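Local coordinates for transcription regulator PadR N-terminal domain-containing protein (Streptococcus mutans, PDB 3L7W) that probably binds DNA as a PadR-family transcription regulator, through a helix-turn-helix domain, and forms a dimer with a second copy of itself, at residues Lys92-Gly97 with Gly101-Asp106. Residues are numbered along the deposited sequence; the frame is centred on the assembly and turned at random.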
loop_
_atom_site.group_PDB
_atom_site.type_symbol
_atom_site.label_atom_id
_atom_site.label_comp_id
_atom_site.label_asym_id
_atom_site.label_seq_id
_atom_site.Cartn_x
_atom_site.Cartn_y
_atom_site.Cartn_z
ATOM N N LYS A 92 6.424 -3.123 -3.488
ATOM C CA LYS A 92 6.762 -1.981 -4.310
ATOM C C LYS A 92 7.198 -2.403 -5.695
ATOM O O LYS A 92 6.669 -1.896 -6.675
ATOM C CB LYS A 92 7.878 -1.164 -3.669
ATOM C CG LYS A 92 7.403 -0.160 -2.646
ATOM C CD LYS A 92 8.549 0.751 -2.240
ATOM C CE LYS A 92 9.775 -0.072 -1.869
ATOM N NZ LYS A 92 10.854 0.722 -1.213
HETATM N N MSE A 93 8.166 -3.316 -5.784
HETATM C CA MSE A 93 8.677 -3.678 -7.081
HETATM C C MSE A 93 7.589 -4.327 -7.916
HETATM O O MSE A 93 7.535 -4.137 -9.115
HETATM C CB MSE A 93 9.868 -4.606 -6.918
HETATM C CG MSE A 93 11.002 -3.949 -6.189
HETATM SE SE MSE A 93 12.302 -5.301 -5.784
HETATM C CE MSE A 93 12.906 -5.651 -7.549
ATOM N N THR A 94 6.729 -5.082 -7.260
ATOM C CA THR A 94 5.717 -5.807 -7.977
ATOM C C THR A 94 4.710 -4.828 -8.553
ATOM O O THR A 94 4.354 -4.928 -9.713
ATOM C CB THR A 94 5.074 -6.836 -7.084
ATOM O OG1 THR A 94 6.090 -7.759 -6.673
ATOM C CG2 THR A 94 3.991 -7.594 -7.842
ATOM N N ILE A 95 4.288 -3.864 -7.743
ATOM C CA ILE A 95 3.414 -2.813 -8.212
ATOM C C ILE A 95 4.077 -2.029 -9.342
ATOM O O ILE A 95 3.511 -1.874 -10.423
ATOM C CB ILE A 95 3.010 -1.909 -7.058
ATOM C CG1 ILE A 95 2.040 -2.676 -6.161
ATOM C CG2 ILE A 95 2.361 -0.632 -7.572
ATOM C CD1 ILE A 95 1.455 -1.838 -5.069
ATOM N N ASP A 96 5.295 -1.571 -9.105
ATOM C CA ASP A 96 6.009 -0.801 -10.111
ATOM C C ASP A 96 6.253 -1.644 -11.352
ATOM O O ASP A 96 6.194 -1.147 -12.472
ATOM C CB ASP A 96 7.332 -0.293 -9.546
ATOM C CG ASP A 96 7.139 0.814 -8.539
ATOM O OD1 ASP A 96 6.014 1.347 -8.427
ATOM O OD2 ASP A 96 8.118 1.162 -7.865
ATOM N N GLY A 97 6.527 -2.927 -11.141
ATOM C CA GLY A 97 6.739 -3.849 -12.236
ATOM C C GLY A 97 5.478 -3.991 -13.072
ATOM O O GLY A 97 5.529 -4.004 -14.304
ATOM N N GLY A 101 4.936 -2.345 -16.798
ATOM C CA GLY A 101 4.687 -3.259 -17.900
ATOM C C GLY A 101 5.480 -4.547 -17.899
ATOM O O GLY A 101 5.163 -5.470 -18.651
ATOM N N ARG A 102 6.515 -4.622 -17.067
ATOM C CA ARG A 102 7.339 -5.822 -17.017
ATOM C C ARG A 102 6.539 -6.990 -16.486
ATOM O O ARG A 102 6.613 -8.100 -17.001
ATOM C CB ARG A 102 8.551 -5.615 -16.116
ATOM C CG ARG A 102 9.475 -4.517 -16.574
ATOM C CD ARG A 102 10.671 -4.415 -15.653
ATOM N NE ARG A 102 10.290 -3.933 -14.331
ATOM C CZ ARG A 102 10.027 -2.661 -14.052
ATOM N NH1 ARG A 102 10.101 -1.737 -15.007
ATOM N NH2 ARG A 102 9.698 -2.313 -12.818
ATOM N N ILE A 103 5.771 -6.739 -15.439
ATOM C CA ILE A 103 5.104 -7.826 -14.751
ATOM C C ILE A 103 3.678 -8.050 -15.260
ATOM O O ILE A 103 2.832 -7.169 -15.174
ATOM C CB ILE A 103 5.120 -7.595 -13.233
ATOM C CG1 ILE A 103 6.572 -7.536 -12.742
ATOM C CG2 ILE A 103 4.299 -8.662 -12.543
ATOM C CD1 ILE A 103 6.733 -7.391 -11.241
ATOM N N ARG A 104 3.435 -9.251 -15.776
ATOM C CA ARG A 104 2.139 -9.649 -16.319
ATOM C C ARG A 104 1.963 -11.115 -16.000
ATOM O O ARG A 104 2.941 -11.863 -15.965
ATOM C CB ARG A 104 2.124 -9.482 -17.844
ATOM C CG ARG A 104 2.100 -8.045 -18.305
ATOM C CD ARG A 104 0.838 -7.347 -17.821
ATOM N NE ARG A 104 0.782 -5.968 -18.305
ATOM C CZ ARG A 104 1.218 -4.919 -17.621
ATOM N NH1 ARG A 104 1.742 -5.088 -16.414
ATOM N NH2 ARG A 104 1.134 -3.702 -18.143
ATOM N N HIS A 105 0.727 -11.543 -15.784
ATOM C CA HIS A 105 0.483 -12.957 -15.537
ATOM C C HIS A 105 1.002 -13.803 -16.713
ATOM O O HIS A 105 1.235 -13.285 -17.811
ATOM C CB HIS A 105 -1.002 -13.199 -15.321
ATOM C CG HIS A 105 -1.793 -13.177 -16.588
ATOM N ND1 HIS A 105 -2.186 -12.006 -17.197
ATOM C CD2 HIS A 105 -2.245 -14.183 -17.371
ATOM C CE1 HIS A 105 -2.852 -12.293 -18.299
ATOM N NE2 HIS A 105 -2.903 -13.607 -18.427
ATOM N N ASP A 106 1.117 -15.094 -16.462
ATOM C CA ASP A 106 1.440 -16.102 -17.455
ATOM C C ASP A 106 2.931 -16.321 -17.533
ATOM O O ASP A 106 3.432 -17.308 -17.028
ATOM C CB ASP A 106 0.873 -15.736 -18.825
HETATM O O HOH W 1 9.750 -3.503 -10.391
#
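I103 folds back over G97 near the C-terminal end of helix 75-100, and this pair makes up the tight part of the contact. The approach is close because G97 has no side chain: CD1 of I103 lies 3.7 Å from G97 CA, and the same methyl is also 3.7 Å from the carbonyl O of T94. With CG1 anti to its own carbonyl carbon (chi1 -61°) and an extended chi2, the ethyl branch of I103 runs back along the last turns. G97 O receives I103 N at 3.0 Å in a nearly straight bond (173°), the donor standing well above the carbonyl plane. G101 N, 3.1 Å from G97 O, adds a weak, bent bond. The chain leaves helical geometry at G101, where phi is 105°, a value at which a side chain would press on the carbonyl O of the residue before.

On the looser side, R102 curls its chain, bent at chi3, past the helix. Its NH2 comes within 3.4 Å of G97 CA. A water in the guanidinium plane accepts from that NH2 at 2.7 Å and donates to M93 O. NH1 of R102 also forms a salt bridge with OE1 of E100, while D96 is engaged by W88 and K92 of the second subunit. Such chemistry implies a helix end closed by backbone bonds and one aliphatic chain, with the arginine adding a water-mediated tie on the solvent-exposed side.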